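Local coordinates for protein excinuclease ABC, subunit A. (Deinococcus radiodurans, PDB 2VF7) that binds DNA, zinc and ATP, hydrolyses ATP as a UvrA-family member of the ABC superfamily, and probably takes part in recognising DNA damage for excision repair, at residues A[413-418]-A[830-835]. The protein carries 1 engineered substitution. Numbering follows the deposited sequence.
Sequences HPADTE and GSVTAP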
ATOM      1  N   HIS A 413      36.350  -7.838   1.607  1.00 57.33           N
ATOM      2  CA  HIS A 413      37.722  -8.273   1.413  1.00 57.51           C
ATOM      3  C   HIS A 413      37.788  -9.480   0.473  1.00 57.42           C
ATOM      4  O   HIS A 413      36.904 -10.332   0.538  1.00 57.73           O
ATOM      5  CB  HIS A 413      38.292  -8.694   2.760  1.00 57.68           C
ATOM      6  CG  HIS A 413      39.784  -8.790   2.777  1.00 57.33           C
ATOM      7  ND1 HIS A 413      40.590  -7.709   3.056  1.00 56.96           N
ATOM      8  CD2 HIS A 413      40.615  -9.827   2.531  1.00 56.31           C
ATOM      9  CE1 HIS A 413      41.854  -8.084   2.996  1.00 56.93           C
ATOM     10  NE2 HIS A 413      41.895  -9.362   2.673  1.00 55.56           N
ATOM     11  N   PRO A 414      38.843  -9.581  -0.377  1.00 57.28           N
ATOM     12  CA  PRO A 414      38.974 -10.744  -1.266  1.00 57.24           C
ATOM     13  C   PRO A 414      38.997 -12.085  -0.539  1.00 57.26           C
ATOM     14  O   PRO A 414      38.618 -13.096  -1.126  1.00 57.72           O
ATOM     15  CB  PRO A 414      40.307 -10.509  -1.983  1.00 57.10           C
ATOM     16  CG  PRO A 414      40.562  -9.071  -1.870  1.00 57.27           C
ATOM     17  CD  PRO A 414      39.944  -8.623  -0.581  1.00 57.47           C
ATOM     18  N   ALA A 415      39.428 -12.090   0.724  1.00 57.35           N
ATOM     19  CA  ALA A 415      39.430 -13.304   1.549  1.00 57.48           C
ATOM     20  C   ALA A 415      38.026 -13.817   1.875  1.00 57.74           C
ATOM     21  O   ALA A 415      37.880 -14.951   2.325  1.00 58.11           O
ATOM     22  CB  ALA A 415      40.206 -13.080   2.827  1.00 57.12           C
ATOM     23  N   ASP A 416      37.004 -12.992   1.639  1.00 57.92           N
ATOM     24  CA  ASP A 416      35.638 -13.332   2.013  1.00 58.20           C
ATOM     25  C   ASP A 416      34.648 -13.546   0.863  1.00 58.21           C
ATOM     26  O   ASP A 416      33.483 -13.815   1.126  1.00 58.17           O
ATOM     27  CB  ASP A 416      35.080 -12.275   2.968  1.00 58.46           C
ATOM     28  CG  ASP A 416      35.766 -12.289   4.334  1.00 60.21           C
ATOM     29  OD1 ASP A 416      36.360 -13.322   4.715  1.00 59.54           O
ATOM     30  OD2 ASP A 416      35.706 -11.253   5.032  1.00 61.72           O
ATOM     31  N   THR A 417      35.097 -13.457  -0.390  1.00 58.35           N
ATOM     32  CA  THR A 417      34.170 -13.543  -1.534  1.00 58.89           C
ATOM     33  C   THR A 417      33.565 -14.939  -1.762  1.00 59.19           C
ATOM     34  O   THR A 417      32.438 -15.045  -2.232  1.00 59.54           O
ATOM     35  CB  THR A 417      34.733 -12.933  -2.876  1.00 58.70           C
ATOM     36  OG1 THR A 417      35.419 -13.931  -3.633  1.00 58.06           O
ATOM     37  CG2 THR A 417      35.658 -11.750  -2.615  1.00 58.96           C
ATOM     38  N   GLU A 418      34.298 -15.986  -1.402  1.00 59.60           N
ATOM     39  CA  GLU A 418      33.773 -17.360  -1.391  1.00 60.01           C
ATOM     40  C   GLU A 418      32.578 -17.556  -0.459  1.00 59.99           C
ATOM     41  O   GLU A 418      31.725 -18.408  -0.710  1.00 60.39           O
ATOM     42  CB  GLU A 418      34.885 -18.345  -1.055  1.00 60.25           C
ATOM     43  CG  GLU A 418      35.308 -19.220  -2.235  1.00 62.80           C
ATOM     44  CD  GLU A 418      35.867 -18.442  -3.440  1.00 65.54           C
ATOM     45  OE1 GLU A 418      36.320 -19.108  -4.398  1.00 67.24           O
ATOM     46  OE2 GLU A 418      35.872 -17.187  -3.442  1.00 66.24           O
ATOM     47  N   GLY A 830      51.134 -13.184   9.347  1.00 54.53           N
ATOM     48  CA  GLY A 830      49.908 -12.969  10.097  1.00 54.34           C
ATOM     49  C   GLY A 830      49.081 -11.879   9.463  1.00 54.43           C
ATOM     50  O   GLY A 830      48.509 -11.056  10.171  1.00 55.09           O
ATOM     51  N   SER A 831      49.040 -11.868   8.128  1.00 54.08           N
ATOM     52  CA  SER A 831      48.210 -10.944   7.350  1.00 53.49           C
ATOM     53  C   SER A 831      47.309 -11.763   6.449  1.00 53.53           C
ATOM     54  O   SER A 831      47.749 -12.745   5.835  1.00 54.30           O
ATOM     55  CB  SER A 831      49.079 -10.021   6.494  1.00 53.46           C
ATOM     56  OG  SER A 831      48.317  -8.985   5.911  1.00 52.89           O
ATOM     57  N   VAL A 832      46.041 -11.389   6.388  1.00 52.77           N
ATOM     58  CA  VAL A 832      45.101 -12.106   5.549  1.00 52.20           C
ATOM     59  C   VAL A 832      45.008 -11.467   4.146  1.00 51.93           C
ATOM     60  O   VAL A 832      44.666 -12.148   3.171  1.00 52.20           O
ATOM     61  CB  VAL A 832      43.725 -12.300   6.288  1.00 52.48           C
ATOM     62  CG1 VAL A 832      42.548 -12.028   5.391  1.00 51.93           C
ATOM     63  CG2 VAL A 832      43.629 -13.726   6.896  1.00 52.80           C
ATOM     64  N   THR A 833      45.342 -10.178   4.044  1.00 50.70           N
ATOM     65  CA  THR A 833      45.413  -9.515   2.753  1.00 50.04           C
ATOM     66  C   THR A 833      46.707  -9.766   1.979  1.00 49.74           C
ATOM     67  O   THR A 833      46.715  -9.630   0.758  1.00 49.36           O
ATOM     68  CB  THR A 833      45.187  -7.972   2.837  1.00 50.60           C
ATOM     69  OG1 THR A 833      46.381  -7.283   2.448  1.00 50.87           O
ATOM     70  CG2 THR A 833      44.722  -7.531   4.217  1.00 49.43           C
ATOM     71  N   ALA A 834      47.790 -10.124   2.681  1.00 49.77           N
ATOM     72  CA  ALA A 834      49.108 -10.320   2.056  1.00 49.47           C
ATOM     73  C   ALA A 834      49.060 -11.149   0.782  1.00 49.77           C
ATOM     74  O   ALA A 834      49.389 -10.621  -0.279  1.00 49.46           O
ATOM     75  CB  ALA A 834      50.114 -10.899   3.039  1.00 49.36           C
ATOM     76  N   PRO A 835      48.625 -12.434   0.867  1.00 50.26           N
ATOM     77  CA  PRO A 835      48.545 -13.259  -0.345  1.00 50.62           C
ATOM     78  C   PRO A 835      47.821 -12.601  -1.530  1.00 50.59           C
ATOM     79  O   PRO A 835      48.272 -12.739  -2.665  1.00 50.97           O
ATOM     80  CB  PRO A 835      47.789 -14.511   0.123  1.00 50.67           C
ATOM     81  CG  PRO A 835      47.266 -14.185   1.495  1.00 50.94           C
ATOM     82  CD  PRO A 835      48.202 -13.198   2.056  1.00 50.07           C
TER
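The imidazole of His413 turns an edge to Thr833, just ahead of helix 834-840. Thr833 meets the ring near its plane, its CA 3.5 Å from His413 NE2, and the two side chains stand at about a right angle. Val832 approaches the ring obliquely, CG1 lying 3.9 Å from His413 NE2. The same methyl rests 3.6 Å from Ala415 CB, where a short, apolar side chain lets the backbone of 413-418 come close to Val832 (CA to CA 7.0 Å for Ala415 and Val832). CG of His413 is anti to the backbone N (chi1 -163°), which carries the ring out toward 830-835, while CD of Pro414 lies over one ring face, 3.3 Å above the plane and offset toward the rim.

No hydrogen bond joins the two segments. His413 NE2 is buried without a polar partner, whereas ND1 makes a weak bond to Gly530 O in the P-loop. An alanine in place of His413 would probably leave Thr833 and Val832 without the ring they pack against and deprive the Gly530 carbonyl of its weak donor.

Ser831 suits the helix start because its hydroxyl accepts a weak capping bond from Ala834 N, 3.5 Å from OG; this OG also pairs with Asp804. Following Walker B strand 402-406, segment 413-418 fits the D-loop of the first ABC ATPase half, set against the second half's P-loop, whose ADP lies about 9 Å from the His413 side chain.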